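Hypothetical protein (Pyrococcus furiosus, PDB 2FZF) is of unknown function but belongs to the rubrerythrin family of ferritin-like four-helix-bundle proteins, whose relatives commonly carry a di-iron centre. Local coordinates at residues A[28-33]-A[65-70]; A[90-94]-A[112-116]. One frame throughout, in Å; residues are numbered along the deposited sequence.

Overall arrangement
Both contacts belong to one ferritin-like helical bundle, and their centres lie 15 Å apart, with nearest atoms about 5 Å from each other and no touch. Contact 1 is the buried one: it joins two bundle helices, 21-44 and 63-76, and sets an apolar seam between a carboxylate on the inner side and a salt bridge on the outer. Contact 2 lies at the surface, where the loop between helices 63-76 and 103-129 lies on the latter; its chemistry is apolar, with one water joining the two backbones. Helix 21-44 takes part in both places, since its F38 touches L93 and A113 of contact 2. Along the chain, contact 1 closes before contact 2 opens.

Contact 1: residues A[28-33]-A[65-70]; sequences AIKAEI and HEALLR
Segments 28-33 of helix 21-44 and 65-70 of helix 63-76 run antiparallel (166°), their axes 9.0 Å apart, with I29 and E66 in register (CA to CA 5.6 Å). L69 (m,t) points into the interface: its CD1 lies 3.6 Å from A28 CB and 3.6 Å from I29 N. I29, also m,t, leaves sideways, with CG1 3.9 Å from L69 CB and CG2 4.0 Å from E66 CG. E66 is extended (t,t); R70 (chi1 m, chi3 p) turns its guanidinium toward the E66 carboxylate, so that R70 NH1 forms a salt bridge with E66 OE2 (3.1 Å). I29 CG2 covers one guanidinium face, 3.9 Å from R70 NH1. I33 (m,t) brings CG1 to 3.3 Å from E66 CD and CD1 to 4.0 Å from R70 NH1. On the inner side E32 (chi1 -126°, chi2 p) points toward segment 65-70 beside H65 and hydrogen-bonds Y124 through OE2. E147 and E62 also lie close, a carboxylate and histidine cluster consistent with the di-iron site region of a rubrerythrin-type four-helix bundle.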
loop_
_atom_site.group_PDB
_atom_site.type_symbol
_atom_site.label_atom_id
_atom_site.label_comp_id
_atom_site.label_asym_id
_atom_site.label_seq_id
_atom_site.Cartn_x
_atom_site.Cartn_y
_atom_site.Cartn_z
ATOM N N ALA A 28 6.735 -4.120 -19.555
ATOM C CA ALA A 28 6.624 -4.301 -18.102
ATOM C C ALA A 28 8.002 -4.295 -17.458
ATOM O O ALA A 28 8.261 -3.530 -16.537
ATOM C CB ALA A 28 5.923 -5.606 -17.798
ATOM N N ILE A 29 8.878 -5.155 -17.964
ATOM C CA ILE A 29 10.234 -5.237 -17.462
ATOM C C ILE A 29 10.877 -3.853 -17.528
ATOM O O ILE A 29 11.464 -3.381 -16.551
ATOM C CB ILE A 29 11.087 -6.203 -18.301
ATOM C CG1 ILE A 29 10.479 -7.613 -18.268
ATOM C CG2 ILE A 29 12.509 -6.213 -17.781
ATOM C CD1 ILE A 29 11.218 -8.626 -19.121
ATOM N N LYS A 30 10.751 -3.207 -18.683
ATOM C CA LYS A 30 11.326 -1.894 -18.896
ATOM C C LYS A 30 10.799 -0.913 -17.877
ATOM O O LYS A 30 11.549 -0.110 -17.327
ATOM C CB LYS A 30 10.996 -1.399 -20.312
ATOM C CG LYS A 30 11.837 -0.231 -20.813
ATOM C CD LYS A 30 11.697 -0.056 -22.334
ATOM C CE LYS A 30 12.684 1.004 -22.899
ATOM N NZ LYS A 30 12.742 1.028 -24.408
ATOM N N ALA A 31 9.498 -0.970 -17.617
ATOM C CA ALA A 31 8.886 -0.041 -16.660
ATOM C C ALA A 31 9.422 -0.267 -15.258
ATOM O O ALA A 31 9.739 0.684 -14.536
ATOM C CB ALA A 31 7.377 -0.195 -16.671
ATOM N N GLU A 32 9.522 -1.532 -14.880
ATOM C CA GLU A 32 10.005 -1.872 -13.567
ATOM C C GLU A 32 11.478 -1.517 -13.396
ATOM O O GLU A 32 11.937 -1.214 -12.299
ATOM C CB GLU A 32 9.790 -3.355 -13.312
ATOM C CG GLU A 32 9.020 -3.617 -12.031
ATOM C CD GLU A 32 7.535 -3.312 -12.136
ATOM O OE1 GLU A 32 6.886 -3.173 -11.068
ATOM O OE2 GLU A 32 7.013 -3.225 -13.270
ATOM N N ILE A 33 12.226 -1.545 -14.483
ATOM C CA ILE A 33 13.627 -1.224 -14.383
ATOM C C ILE A 33 13.813 0.255 -14.100
ATOM O O ILE A 33 14.566 0.647 -13.203
ATOM C CB ILE A 33 14.344 -1.627 -15.664
ATOM C CG1 ILE A 33 14.379 -3.141 -15.730
ATOM C CG2 ILE A 33 15.732 -1.030 -15.718
ATOM C CD1 ILE A 33 14.967 -3.701 -16.977
ATOM N N HIS A 65 10.286 -7.276 -8.653
ATOM C CA HIS A 65 9.349 -7.286 -9.780
ATOM C C HIS A 65 10.033 -7.638 -11.102
ATOM O O HIS A 65 9.513 -8.417 -11.903
ATOM C CB HIS A 65 8.668 -5.923 -9.937
ATOM C CG HIS A 65 7.650 -5.609 -8.881
ATOM N ND1 HIS A 65 7.380 -6.451 -7.822
ATOM C CD2 HIS A 65 6.838 -4.536 -8.722
ATOM C CE1 HIS A 65 6.449 -5.908 -7.057
ATOM N NE2 HIS A 65 6.104 -4.746 -7.581
ATOM N N GLU A 66 11.200 -7.051 -11.333
ATOM C CA GLU A 66 11.927 -7.290 -12.563
ATOM C C GLU A 66 12.280 -8.749 -12.722
ATOM O O GLU A 66 11.920 -9.381 -13.712
ATOM C CB GLU A 66 13.206 -6.475 -12.586
ATOM C CG GLU A 66 13.811 -6.410 -13.955
ATOM C CD GLU A 66 15.171 -5.775 -13.959
ATOM O OE1 GLU A 66 15.435 -4.899 -13.100
ATOM O OE2 GLU A 66 15.971 -6.144 -14.845
ATOM N N ALA A 67 12.998 -9.283 -11.740
ATOM C CA ALA A 67 13.404 -10.680 -11.776
ATOM C C ALA A 67 12.181 -11.588 -11.903
ATOM O O ALA A 67 12.259 -12.633 -12.541
ATOM C CB ALA A 67 14.208 -11.027 -10.525
ATOM N N LEU A 68 11.057 -11.193 -11.304
ATOM C CA LEU A 68 9.842 -12.002 -11.387
ATOM C C LEU A 68 9.293 -12.045 -12.808
ATOM O O LEU A 68 8.855 -13.091 -13.292
ATOM C CB LEU A 68 8.751 -11.468 -10.448
ATOM C CG LEU A 68 8.932 -11.675 -8.932
ATOM C CD1 LEU A 68 7.603 -11.412 -8.236
ATOM C CD2 LEU A 68 9.399 -13.100 -8.630
ATOM N N LEU A 69 9.318 -10.902 -13.478
ATOM C CA LEU A 69 8.814 -10.813 -14.836
ATOM C C LEU A 69 9.728 -11.535 -15.806
ATOM O O LEU A 69 9.256 -12.203 -16.718
ATOM C CB LEU A 69 8.692 -9.349 -15.258
ATOM C CG LEU A 69 7.575 -8.493 -14.675
ATOM C CD1 LEU A 69 7.776 -7.055 -15.075
ATOM C CD2 LEU A 69 6.249 -9.003 -15.168
ATOM N N ARG A 70 11.037 -11.394 -15.600
ATOM C CA ARG A 70 12.031 -12.009 -16.476
ATOM C C ARG A 70 11.877 -13.519 -16.416
ATOM O O ARG A 70 12.149 -14.228 -17.390
ATOM C CB ARG A 70 13.458 -11.597 -16.062
ATOM C CG ARG A 70 13.593 -10.097 -15.795
ATOM C CD ARG A 70 14.923 -9.464 -16.191
ATOM N NE ARG A 70 15.154 -9.447 -17.636
ATOM C CZ ARG A 70 15.775 -8.466 -18.298
ATOM N NH1 ARG A 70 16.228 -7.397 -17.655
ATOM N NH2 ARG A 70 15.973 -8.573 -19.609
#

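Contact 2: residues A[90-94]-A[112-116]; sequences GPELQ and WAMKA
In this ferritin-like bundle the loop that connects helix 63-76 to helix 103-129 passes along the outer side of the latter, and residues 90-94 lay two apolar bumps on the turn 112-116. The loop is extended from P91 to Q94, after G90 (phi/psi 73/174), a positive phi that glycine adopts easily; the helical turn is regular, A116 N bonding W112 O at 2.8 Å. P91 and A116 are nearest in register, CA to CA 5.6 Å. The pyrrolidine of P91, C-gamma endo, fills the hollow bounded by W112, K115 and A116: its CB is 3.6 Å from W112 CZ3, while its CG lies 3.7 Å from A116 CA and 4.2 Å from K115 CG. The small methyl of A116 leaves room for a second bump, L93 (m,t), whose CD1 comes 3.7 Å from A116 CB and whose CD2 reaches 4.3 Å from W112 CB. F38 of helix 21-44 also touches L93 and A113, so the leucine drops into the groove between helices 21-44 and 103-129. K115 sends its amine away to a salt bridge with E118. A water ties the two backbones together, donating to A116 O at 3.0 Å and, weakly, to P91 O at 3.4 Å.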
loop_
_atom_site.group_PDB
_atom_site.type_symbol
_atom_site.label_atom_id
_atom_site.label_comp_id
_atom_site.label_asym_id
_atom_site.label_seq_id
_atom_site.Cartn_x
_atom_site.Cartn_y
_atom_site.Cartn_z
ATOM N N GLY A 90 1.735 4.484 -20.337
ATOM C CA GLY A 90 1.863 5.242 -19.107
ATOM C C GLY A 90 3.117 6.076 -18.997
ATOM O O GLY A 90 3.996 5.985 -19.840
ATOM N N PRO A 91 3.233 6.899 -17.944
ATOM C CA PRO A 91 4.422 7.742 -17.779
ATOM C C PRO A 91 5.726 6.984 -17.549
ATOM O O PRO A 91 5.777 6.002 -16.813
ATOM C CB PRO A 91 4.042 8.650 -16.602
ATOM C CG PRO A 91 3.138 7.796 -15.787
ATOM C CD PRO A 91 2.285 7.095 -16.828
ATOM N N GLU A 92 6.780 7.451 -18.199
ATOM C CA GLU A 92 8.076 6.820 -18.061
ATOM C C GLU A 92 8.937 7.638 -17.105
ATOM O O GLU A 92 9.442 8.712 -17.450
ATOM C CB GLU A 92 8.740 6.692 -19.430
ATOM C CG GLU A 92 10.201 6.309 -19.390
ATOM C CD GLU A 92 10.739 5.968 -20.762
ATOM O OE1 GLU A 92 10.422 4.868 -21.273
ATOM O OE2 GLU A 92 11.471 6.808 -21.334
ATOM N N LEU A 93 9.080 7.115 -15.891
ATOM C CA LEU A 93 9.852 7.759 -14.834
ATOM C C LEU A 93 11.352 7.761 -15.113
ATOM O O LEU A 93 11.964 6.708 -15.314
ATOM C CB LEU A 93 9.578 7.057 -13.499
ATOM C CG LEU A 93 8.143 7.088 -12.971
ATOM C CD1 LEU A 93 8.019 6.175 -11.759
ATOM C CD2 LEU A 93 7.768 8.514 -12.614
ATOM N N GLN A 94 11.944 8.951 -15.131
ATOM C CA GLN A 94 13.378 9.080 -15.362
ATOM C C GLN A 94 14.051 9.221 -14.000
ATOM O O GLN A 94 13.438 9.718 -13.055
ATOM C CB GLN A 94 13.670 10.308 -16.235
ATOM C CG GLN A 94 14.073 9.989 -17.682
ATOM C CD GLN A 94 13.105 9.050 -18.387
ATOM O OE1 GLN A 94 11.893 9.278 -18.402
ATOM N NE2 GLN A 94 13.642 7.991 -18.989
ATOM N N TRP A 112 3.676 12.159 -9.853
ATOM C CA TRP A 112 3.964 11.361 -11.048
ATOM C C TRP A 112 4.186 9.893 -10.701
ATOM O O TRP A 112 3.872 9.004 -11.489
ATOM C CB TRP A 112 5.211 11.887 -11.770
ATOM C CG TRP A 112 4.908 12.991 -12.751
ATOM C CD1 TRP A 112 5.174 14.334 -12.606
ATOM C CD2 TRP A 112 4.177 12.860 -13.976
ATOM N NE1 TRP A 112 4.641 15.037 -13.658
ATOM C CE2 TRP A 112 4.022 14.158 -14.517
ATOM C CE3 TRP A 112 3.626 11.766 -14.672
ATOM C CZ2 TRP A 112 3.342 14.400 -15.716
ATOM C CZ3 TRP A 112 2.945 12.008 -15.872
ATOM C CH2 TRP A 112 2.814 13.313 -16.376
ATOM N N ALA A 113 4.744 9.642 -9.520
ATOM C CA ALA A 113 5.006 8.282 -9.088
ATOM C C ALA A 113 3.712 7.527 -8.875
ATOM O O ALA A 113 3.582 6.375 -9.296
ATOM C CB ALA A 113 5.827 8.284 -7.825
ATOM N N MET A 114 2.743 8.153 -8.222
ATOM C CA MET A 114 1.491 7.449 -7.991
ATOM C C MET A 114 0.761 7.288 -9.306
ATOM O O MET A 114 -0.014 6.353 -9.485
ATOM C CB MET A 114 0.606 8.170 -6.950
ATOM C CG MET A 114 0.391 9.677 -7.120
ATOM S SD MET A 114 -0.858 10.366 -5.932
ATOM C CE MET A 114 -2.364 10.018 -6.840
ATOM N N LYS A 115 1.036 8.195 -10.237
ATOM C CA LYS A 115 0.416 8.137 -11.549
ATOM C C LYS A 115 0.963 6.905 -12.248
ATOM O O LYS A 115 0.217 6.101 -12.815
ATOM C CB LYS A 115 0.773 9.382 -12.345
ATOM C CG LYS A 115 0.004 9.518 -13.639
ATOM C CD LYS A 115 -1.450 9.861 -13.359
ATOM C CE LYS A 115 -2.284 9.814 -14.617
ATOM N NZ LYS A 115 -3.724 9.792 -14.267
ATOM N N ALA A 116 2.282 6.765 -12.201
ATOM C CA ALA A 116 2.932 5.618 -12.806
ATOM C C ALA A 116 2.466 4.323 -12.128
ATOM O O ALA A 116 2.318 3.304 -12.789
ATOM C CB ALA A 116 4.435 5.758 -12.705
HETATM O O HOH W 1 3.576 3.884 -15.415
#